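Local coordinates for uncharacterized protein (Legionella pneumophila subsp. pneumophila str. Philadelphia 1, PDB 4RXI) that is of unknown function: a C-terminal domain of a longer protein that probably also carries a RavJ-type peptidase domain and may be a Legionella effector, at residues A[33-38]-A[133-138]; A[40-45]-A[137-142]. All coordinates share one frame; numbering follows the deposited sequence.

Contact 1: residues A[33-38]-A[133-138]; sequences LWRNAF and GTLKEQ
Gly133 meets Arg35 through its carbonyl: O lies in the plane of the guanidinium, at its edge, 3.6 Å from Arg35 NH1. That is near but not a hydrogen bond; the guanidinium instead makes a salt bridge with Asp119, and because the arginine was modelled in two positions, details of its fit describe one of them. Thr134 hardly touches helix 27-42. Its work is local, as the N-cap of the short helix 135-138: OG1 accepts from Glu137 N in a weak bond of 3.5 Å.

Leu135 is the apolar centre of the contact, and its side chain sets off toward helix 27-42. The domain has helices and loops but no strands, and here the short C-terminal helix comes after an unmodelled gap and lies against the first long one, with Leu118 and Leu66 of two other helices backing Phe38. Leu135 CD2 reaches Phe38 CD2 at 3.9 Å, the two side chains crossing at about a right angle. CD1, the other branch, sits 3.9 Å from Arg35 O. The leucine chi1 of -132° lies well away from a staggered value, which may mean strain or a less certain fit. Its backbone N bonds to Asp119, which therefore grips both the short helix and Arg35.

Gln138, one turn on, has CG anti to its own carbonyl carbon (chi1 -67°) and runs extended, which carries its amide back toward the helix start. There NE2 gives a 3.0 Å bond to Gly133 O from above the carbonyl plane, while the amide stands nearly perpendicular to the Arg35 guanidinium, with NE2 4.0 Å from Arg35 NH1.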
ATOM      1  N   LEU A  33       7.296   0.902   7.925  1.00 15.40           N
ATOM      2  CA  LEU A  33       6.215   1.505   8.712  1.00 15.55           C
ATOM      3  C   LEU A  33       4.946   1.551   7.876  1.00 15.26           C
ATOM      4  O   LEU A  33       3.837   1.278   8.363  1.00 17.27           O
ATOM      5  CB  LEU A  33       6.569   2.927   9.173  1.00 15.28           C
ATOM      6  CG  LEU A  33       7.721   3.142  10.144  1.00 32.20           C
ATOM      7  CD1 LEU A  33       7.761   4.613  10.525  1.00 31.31           C
ATOM      8  CD2 LEU A  33       7.556   2.262  11.377  1.00 36.27           C
ATOM      9  N   TRP A  34       5.116   1.924   6.608  1.00 14.48           N
ATOM     10  CA  TRP A  34       3.986   2.052   5.702  1.00 12.19           C
ATOM     11  C   TRP A  34       3.286   0.709   5.501  1.00 16.39           C
ATOM     12  O   TRP A  34       2.041   0.641   5.472  1.00 14.50           O
ATOM     13  CB  TRP A  34       4.437   2.607   4.345  1.00 11.80           C
ATOM     14  CG  TRP A  34       3.296   2.824   3.394  1.00 16.01           C
ATOM     15  CD1 TRP A  34       2.583   3.982   3.221  1.00 13.16           C
ATOM     16  CD2 TRP A  34       2.734   1.862   2.483  1.00 13.68           C
ATOM     17  NE1 TRP A  34       1.622   3.801   2.255  1.00 14.18           N
ATOM     18  CE2 TRP A  34       1.687   2.510   1.790  1.00 10.08           C
ATOM     19  CE3 TRP A  34       3.014   0.518   2.189  1.00 14.21           C
ATOM     20  CZ2 TRP A  34       0.905   1.856   0.835  1.00 16.26           C
ATOM     21  CZ3 TRP A  34       2.245  -0.134   1.232  1.00 19.64           C
ATOM     22  CH2 TRP A  34       1.204   0.536   0.562  1.00 16.47           C
ATOM     23  N   ARG A  35       4.072  -0.355   5.334  1.00 12.87           N
ATOM     24  CA  ARG A  35       3.518  -1.697   5.140  0.57 15.15           C
ATOM     25  C   ARG A  35       2.652  -2.116   6.324  1.00 13.89           C
ATOM     26  O   ARG A  35       1.585  -2.712   6.151  1.00 15.29           O
ATOM     27  CB  ARG A  35       4.631  -2.735   4.937  0.57 17.49           C
ATOM     28  CG  ARG A  35       5.332  -2.699   3.580  0.57 18.10           C
ATOM     29  CD  ARG A  35       5.947  -4.075   3.256  0.57 21.07           C
ATOM     30  NE  ARG A  35       6.537  -4.703   4.436  0.57 25.76           N
ATOM     31  CZ  ARG A  35       6.380  -5.982   4.772  0.57 33.72           C
ATOM     32  NH1 ARG A  35       5.659  -6.790   4.011  0.57 36.26           N
ATOM     33  NH2 ARG A  35       6.951  -6.455   5.873  0.57 36.63           N
ATOM     34  N   ASN A  36       3.129  -1.820   7.527  0.57 15.94           N
ATOM     35  CA  ASN A  36       2.389  -2.172   8.732  0.57 18.00           C
ATOM     36  C   ASN A  36       1.055  -1.436   8.801  0.57 18.11           C
ATOM     37  O   ASN A  36       0.037  -2.015   9.189  0.57 20.61           O
ATOM     38  CB  ASN A  36       3.230  -1.882   9.974  0.57 22.34           C
ATOM     39  CG  ASN A  36       4.516  -2.688  10.003  0.57 31.89           C
ATOM     40  OD1 ASN A  36       4.598  -3.769   9.412  0.57 34.50           O
ATOM     41  ND2 ASN A  36       5.527  -2.169  10.695  0.57 39.16           N
ATOM     42  N   ALA A  37       1.060  -0.165   8.407  1.00 16.29           N
ATOM     43  CA  ALA A  37      -0.161   0.632   8.368  1.00 19.66           C
ATOM     44  C   ALA A  37      -1.085   0.094   7.287  1.00 19.02           C
ATOM     45  O   ALA A  37      -2.285  -0.064   7.505  1.00 17.61           O
ATOM     46  CB  ALA A  37       0.148   2.123   8.114  1.00 16.82           C
ATOM     47  N   PHE A  38      -0.524  -0.175   6.111  1.00 12.71           N
ATOM     48  CA  PHE A  38      -1.331  -0.565   4.972  1.00 12.42           C
ATOM     49  C   PHE A  38      -2.074  -1.860   5.265  1.00 16.65           C
ATOM     50  O   PHE A  38      -3.260  -2.012   4.950  1.00 17.34           O
ATOM     51  CB  PHE A  38      -0.461  -0.726   3.726  1.00 11.64           C
ATOM     52  CG  PHE A  38      -1.199  -1.307   2.555  1.00 16.80           C
ATOM     53  CD1 PHE A  38      -2.110  -0.537   1.838  1.00 13.51           C
ATOM     54  CD2 PHE A  38      -0.974  -2.615   2.166  1.00 14.40           C
ATOM     55  CE1 PHE A  38      -2.800  -1.077   0.754  1.00 17.54           C
ATOM     56  CE2 PHE A  38      -1.657  -3.154   1.091  1.00 15.75           C
ATOM     57  CZ  PHE A  38      -2.566  -2.384   0.385  1.00 18.93           C
ATOM     58  N   GLY A 133       5.706 -11.589   7.979  1.00 52.00           N
ATOM     59  CA  GLY A 133       6.009 -12.120   6.660  1.00 55.44           C
ATOM     60  C   GLY A 133       5.674 -11.163   5.527  1.00 50.15           C
ATOM     61  O   GLY A 133       5.772  -9.947   5.676  1.00 46.49           O
ATOM     62  N   THR A 134       5.282 -11.710   4.384  1.00 48.42           N
ATOM     63  CA  THR A 134       4.907 -10.872   3.253  1.00 37.49           C
ATOM     64  C   THR A 134       3.549 -10.237   3.483  1.00 34.97           C
ATOM     65  O   THR A 134       2.767 -10.682   4.331  1.00 34.42           O
ATOM     66  CB  THR A 134       4.872 -11.667   1.931  1.00 37.52           C
ATOM     67  OG1 THR A 134       3.808 -12.623   1.977  1.00 29.89           O
ATOM     68  CG2 THR A 134       6.200 -12.391   1.703  1.00 36.40           C
ATOM     69  N   LEU A 135       3.271  -9.191   2.716  1.00 32.61           N
ATOM     70  CA  LEU A 135       1.975  -8.535   2.752  1.00 35.71           C
ATOM     71  C   LEU A 135       0.826  -9.484   2.399  1.00 36.31           C
ATOM     72  O   LEU A 135      -0.246  -9.395   2.996  1.00 34.70           O
ATOM     73  CB  LEU A 135       1.994  -7.351   1.801  1.00 37.64           C
ATOM     74  CG  LEU A 135       1.480  -6.011   2.293  1.00 29.61           C
ATOM     75  CD1 LEU A 135       1.817  -5.767   3.759  1.00 22.99           C
ATOM     76  CD2 LEU A 135       2.082  -4.937   1.410  1.00 14.54           C
ATOM     77  N   LYS A 136       1.052 -10.373   1.424  1.00 27.08           N
ATOM     78  CA  LYS A 136       0.095 -11.432   1.055  1.00 26.41           C
ATOM     79  C   LYS A 136      -0.413 -12.195   2.262  1.00 28.52           C
ATOM     80  O   LYS A 136      -1.601 -12.457   2.400  1.00 33.03           O
ATOM     81  CB  LYS A 136       0.733 -12.474   0.130  1.00 34.73           C
ATOM     82  CG  LYS A 136       1.145 -12.042  -1.249  1.00 38.61           C
ATOM     83  CD  LYS A 136       1.431 -13.301  -2.064  1.00 38.21           C
ATOM     84  CE  LYS A 136       2.906 -13.496  -2.405  1.00 51.49           C
ATOM     85  NZ  LYS A 136       3.761 -13.779  -1.218  1.00 51.13           N
ATOM     86  N   GLU A 137       0.526 -12.599   3.110  1.00 25.77           N
ATOM     87  CA  GLU A 137       0.211 -13.456   4.240  1.00 35.39           C
ATOM     88  C   GLU A 137      -0.517 -12.671   5.325  1.00 42.61           C
ATOM     89  O   GLU A 137      -1.367 -13.220   6.026  1.00 51.11           O
ATOM     90  CB  GLU A 137       1.488 -14.102   4.792  1.00 37.61           C
ATOM     91  CG  GLU A 137       1.947 -15.314   3.972  1.00 55.79           C
ATOM     92  CD  GLU A 137       3.450 -15.357   3.721  1.00 69.75           C
ATOM     93  OE1 GLU A 137       4.228 -15.222   4.690  1.00 76.51           O
ATOM     94  OE2 GLU A 137       3.856 -15.530   2.549  1.00 70.65           O
ATOM     95  N   GLN A 138      -0.203 -11.382   5.438  1.00 33.76           N
ATOM     96  CA  GLN A 138      -0.739 -10.545   6.512  1.00 30.39           C
ATOM     97  C   GLN A 138      -2.164 -10.074   6.235  1.00 30.16           C
ATOM     98  O   GLN A 138      -2.905  -9.719   7.152  1.00 27.97           O
ATOM     99  CB  GLN A 138       0.168  -9.338   6.739  1.00 31.79           C
ATOM    100  CG  GLN A 138       1.544  -9.693   7.282  1.00 37.44           C
ATOM    101  CD  GLN A 138       2.395  -8.461   7.573  1.00 48.75           C
ATOM    102  OE1 GLN A 138       1.956  -7.528   8.254  1.00 54.94           O
ATOM    103  NE2 GLN A 138       3.619  -8.455   7.057  1.00 45.04           N
TER

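Contact 2: residues A[40-45]-A[137-142]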
ATOM      1  N   GLU A  40      -2.884  -3.029   8.209  1.00 16.79           N
ATOM      2  CA  GLU A  40      -3.935  -2.800   9.197  1.00 20.04           C
ATOM      3  C   GLU A  40      -5.164  -2.229   8.526  1.00 23.09           C
ATOM      4  O   GLU A  40      -6.278  -2.647   8.810  1.00 24.08           O
ATOM      5  CB  GLU A  40      -3.462  -1.861  10.307  1.00 26.63           C
ATOM      6  CG  GLU A  40      -4.411  -1.829  11.504  1.00 45.30           C
ATOM      7  CD  GLU A  40      -3.979  -0.856  12.588  1.00 57.29           C
ATOM      8  OE1 GLU A  40      -2.765  -0.769  12.862  1.00 61.20           O
ATOM      9  OE2 GLU A  40      -4.857  -0.192  13.181  1.00 59.42           O
ATOM     10  N   ILE A  41      -4.959  -1.267   7.637  1.00 16.69           N
ATOM     11  CA  ILE A  41      -6.067  -0.652   6.918  1.00 21.67           C
ATOM     12  C   ILE A  41      -6.816  -1.667   6.048  1.00 21.61           C
ATOM     13  O   ILE A  41      -8.043  -1.694   6.053  1.00 19.17           O
ATOM     14  CB  ILE A  41      -5.581   0.515   6.039  1.00 18.82           C
ATOM     15  CG1 ILE A  41      -5.106   1.665   6.927  1.00 22.32           C
ATOM     16  CG2 ILE A  41      -6.718   0.999   5.122  1.00 15.17           C
ATOM     17  CD1 ILE A  41      -4.257   2.673   6.198  1.00 22.29           C
HETATM   18  N   MSE A  42      -6.088  -2.511   5.311  1.00 19.23           N
HETATM   19  CA  MSE A  42      -6.751  -3.481   4.441  1.00 20.30           C
HETATM   20  C   MSE A  42      -7.517  -4.546   5.227  1.00 21.61           C
HETATM   21  O   MSE A  42      -8.494  -5.094   4.731  1.00 24.69           O
HETATM   22  CB  MSE A  42      -5.749  -4.167   3.511  1.00 20.45           C
HETATM   23  CG  MSE A  42      -5.149  -3.254   2.466  1.00 23.36           C
HETATM   24 SE   MSE A  42      -6.359  -1.919   1.679  0.64 22.87          SE
HETATM   25  CE  MSE A  42      -7.838  -3.040   1.038  1.00 17.04           C
ATOM     26  N   ASN A  43      -7.082  -4.838   6.449  1.00 17.84           N
ATOM     27  CA  ASN A  43      -7.778  -5.816   7.276  1.00 22.92           C
ATOM     28  C   ASN A  43      -8.965  -5.225   8.050  1.00 29.58           C
ATOM     29  O   ASN A  43      -9.609  -5.925   8.826  1.00 33.74           O
ATOM     30  CB  ASN A  43      -6.804  -6.467   8.263  1.00 20.99           C
ATOM     31  CG  ASN A  43      -5.943  -7.539   7.614  1.00 25.70           C
ATOM     32  OD1 ASN A  43      -6.435  -8.374   6.859  1.00 30.76           O
ATOM     33  ND2 ASN A  43      -4.653  -7.523   7.917  1.00 25.25           N
ATOM     34  N   ASP A  44      -9.229  -3.934   7.854  1.00 30.00           N
ATOM     35  CA  ASP A  44     -10.362  -3.256   8.488  1.00 28.62           C
ATOM     36  C   ASP A  44     -11.691  -3.916   8.091  1.00 30.84           C
ATOM     37  O   ASP A  44     -11.952  -4.128   6.906  1.00 29.74           O
ATOM     38  CB  ASP A  44     -10.358  -1.770   8.105  1.00 28.47           C
ATOM     39  CG  ASP A  44     -11.325  -0.934   8.935  1.00 35.90           C
ATOM     40  OD1 ASP A  44     -12.526  -1.267   8.990  1.00 32.57           O
ATOM     41  OD2 ASP A  44     -10.881   0.076   9.523  1.00 45.49           O
ATOM     42  N   PRO A  45     -12.545  -4.224   9.086  1.00 33.06           N
ATOM     43  CA  PRO A  45     -13.825  -4.899   8.830  1.00 39.03           C
ATOM     44  C   PRO A  45     -14.732  -4.126   7.861  1.00 34.41           C
ATOM     45  O   PRO A  45     -15.536  -4.728   7.148  1.00 38.63           O
ATOM     46  CB  PRO A  45     -14.469  -4.975  10.219  1.00 40.42           C
ATOM     47  CG  PRO A  45     -13.370  -4.748  11.190  1.00 44.11           C
ATOM     48  CD  PRO A  45     -12.364  -3.888  10.508  1.00 34.08           C
ATOM     49  N   GLU A 137       0.526 -12.599   3.110  1.00 25.77           N
ATOM     50  CA  GLU A 137       0.211 -13.456   4.240  1.00 35.39           C
ATOM     51  C   GLU A 137      -0.517 -12.671   5.325  1.00 42.61           C
ATOM     52  O   GLU A 137      -1.367 -13.220   6.026  1.00 51.11           O
ATOM     53  CB  GLU A 137       1.488 -14.102   4.792  1.00 37.61           C
ATOM     54  CG  GLU A 137       1.947 -15.314   3.972  1.00 55.79           C
ATOM     55  CD  GLU A 137       3.450 -15.357   3.721  1.00 69.75           C
ATOM     56  OE1 GLU A 137       4.228 -15.222   4.690  1.00 76.51           O
ATOM     57  OE2 GLU A 137       3.856 -15.530   2.549  1.00 70.65           O
ATOM     58  N   GLN A 138      -0.203 -11.382   5.438  1.00 33.76           N
ATOM     59  CA  GLN A 138      -0.739 -10.545   6.512  1.00 30.39           C
ATOM     60  C   GLN A 138      -2.164 -10.074   6.235  1.00 30.16           C
ATOM     61  O   GLN A 138      -2.905  -9.719   7.152  1.00 27.97           O
ATOM     62  CB  GLN A 138       0.168  -9.338   6.739  1.00 31.79           C
ATOM     63  CG  GLN A 138       1.544  -9.693   7.282  1.00 37.44           C
ATOM     64  CD  GLN A 138       2.395  -8.461   7.573  1.00 48.75           C
ATOM     65  OE1 GLN A 138       1.956  -7.528   8.254  1.00 54.94           O
ATOM     66  NE2 GLN A 138       3.619  -8.455   7.057  1.00 45.04           N
ATOM     67  N   ILE A 139      -2.559 -10.071   4.971  1.00 24.28           N
ATOM     68  CA  ILE A 139      -3.873  -9.562   4.628  1.00 19.55           C
ATOM     69  C   ILE A 139      -4.851 -10.720   4.480  1.00 30.15           C
ATOM     70  O   ILE A 139      -4.637 -11.632   3.683  1.00 28.13           O
ATOM     71  CB  ILE A 139      -3.812  -8.711   3.355  1.00 25.30           C
ATOM     72  CG1 ILE A 139      -3.015  -7.430   3.646  1.00 19.72           C
ATOM     73  CG2 ILE A 139      -5.211  -8.350   2.884  1.00 24.43           C
ATOM     74  CD1 ILE A 139      -2.912  -6.493   2.464  1.00 19.61           C
ATOM     75  N   GLY A 140      -5.909 -10.685   5.285  1.00 29.95           N
ATOM     76  CA  GLY A 140      -6.868 -11.772   5.357  1.00 26.69           C
ATOM     77  C   GLY A 140      -7.506 -12.203   4.048  1.00 35.09           C
ATOM     78  O   GLY A 140      -7.632 -13.398   3.790  1.00 43.58           O
ATOM     79  N   PHE A 141      -7.908 -11.256   3.206  1.00 30.45           N
ATOM     80  CA  PHE A 141      -8.641 -11.642   2.001  1.00 28.62           C
ATOM     81  C   PHE A 141      -7.760 -12.109   0.840  1.00 30.07           C
ATOM     82  O   PHE A 141      -8.257 -12.286  -0.274  1.00 31.92           O
ATOM     83  CB  PHE A 141      -9.545 -10.501   1.523  1.00 28.09           C
ATOM     84  CG  PHE A 141      -8.822  -9.214   1.202  1.00 25.77           C
ATOM     85  CD1 PHE A 141      -8.194  -9.038  -0.019  1.00 26.34           C
ATOM     86  CD2 PHE A 141      -8.844  -8.150   2.096  1.00 28.69           C
ATOM     87  CE1 PHE A 141      -7.559  -7.838  -0.333  1.00 27.42           C
ATOM     88  CE2 PHE A 141      -8.217  -6.951   1.794  1.00 27.89           C
ATOM     89  CZ  PHE A 141      -7.576  -6.793   0.575  1.00 26.04           C
ATOM     90  N   ILE A 142      -6.471 -12.318   1.089  1.00 26.59           N
ATOM     91  CA  ILE A 142      -5.560 -12.771   0.040  1.00 34.94           C
ATOM     92  C   ILE A 142      -4.999 -14.157   0.333  1.00 40.43           C
ATOM     93  O   ILE A 142      -4.686 -14.474   1.480  1.00 46.11           O
ATOM     94  CB  ILE A 142      -4.390 -11.773  -0.153  1.00 34.71           C
ATOM     95  CG1 ILE A 142      -4.949 -10.382  -0.462  1.00 36.43           C
ATOM     96  CG2 ILE A 142      -3.431 -12.254  -1.247  1.00 33.50           C
ATOM     97  CD1 ILE A 142      -3.961  -9.427  -1.044  1.00 29.45           C
TER
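The OD1 of Asn43 takes a hydrogen bond of 2.8 Å from Gly140 N, almost dead straight at 175°, with the donor in the carbonyl plane and on a lone pair. The other end of the same amide is used too: Asn43 ND2 donates to Gln138 O at 2.9 Å, and that oxygen lies close to the amide plane, though the donor is tilted 29° from the carbonyl plane of Gln138. A single side chain thus spans Ile139, holding the carbonyl before it and the N-H after it. CG of Asn43 is anti to its own carbonyl carbon (chi1 -78°), which swings the amide across to segment 137-142. A weak further bond joins ND2 to Gln39 OE1.

What the asparagine grips is the exit of a helix. Ile139 is the first residue to leave the helical conformation after helix 135-138, and it opens a type I beta turn closed by Ile142 N on Ile139 O. Asn43 itself sits just past the end of helix 27-42, so the clamp ties two helix termini together.

Beside the polar pair the contact is apolar. Met42, a selenomethionine, presses CB against Ile139 CD1 at 3.8 Å. Its chain bends at chi2 and chi3, and the curl brings CE to Phe141 CZ, also 3.8 Å apart. The Phe141 ring takes Ile139 CG2 over one face, toward the rim, and turns its edge to the Met42 carbonyl, with CE2 3.5 Å from Met42 O. Ala61, Ile62 and Val65 of helix 55-70 pack on the selenomethionine, and Phe141 O accepts from Lys58.

Two bonds from one amide, both near-linear at the hydrogen, probably help to fix where the C-terminal segment turns; the hydrophobic packing is less directional.

Contacts 1 and 2 are consecutive stages of one seam, with centres about 9 Å apart, along which the C-terminal segment follows helix 27-42 from its middle to its end. They share Glu137 and Gln138, and Gln138 divides its roles: the side chain serves contact 1, the backbone carbonyl contact 2. Apolar packing joins them where Phe38 CE2 lies 3.8 Å from Ile139 CD1; Lys136 O and Ile142 CB make a plain van der Waals touch. Gln39, between the two segments of helix 27-42, touches Leu135 and Gln138 and accepts a weak bond from Asn43 ND2. No active site or ligand is known here, so both are best read as packing within the DUF5617 region.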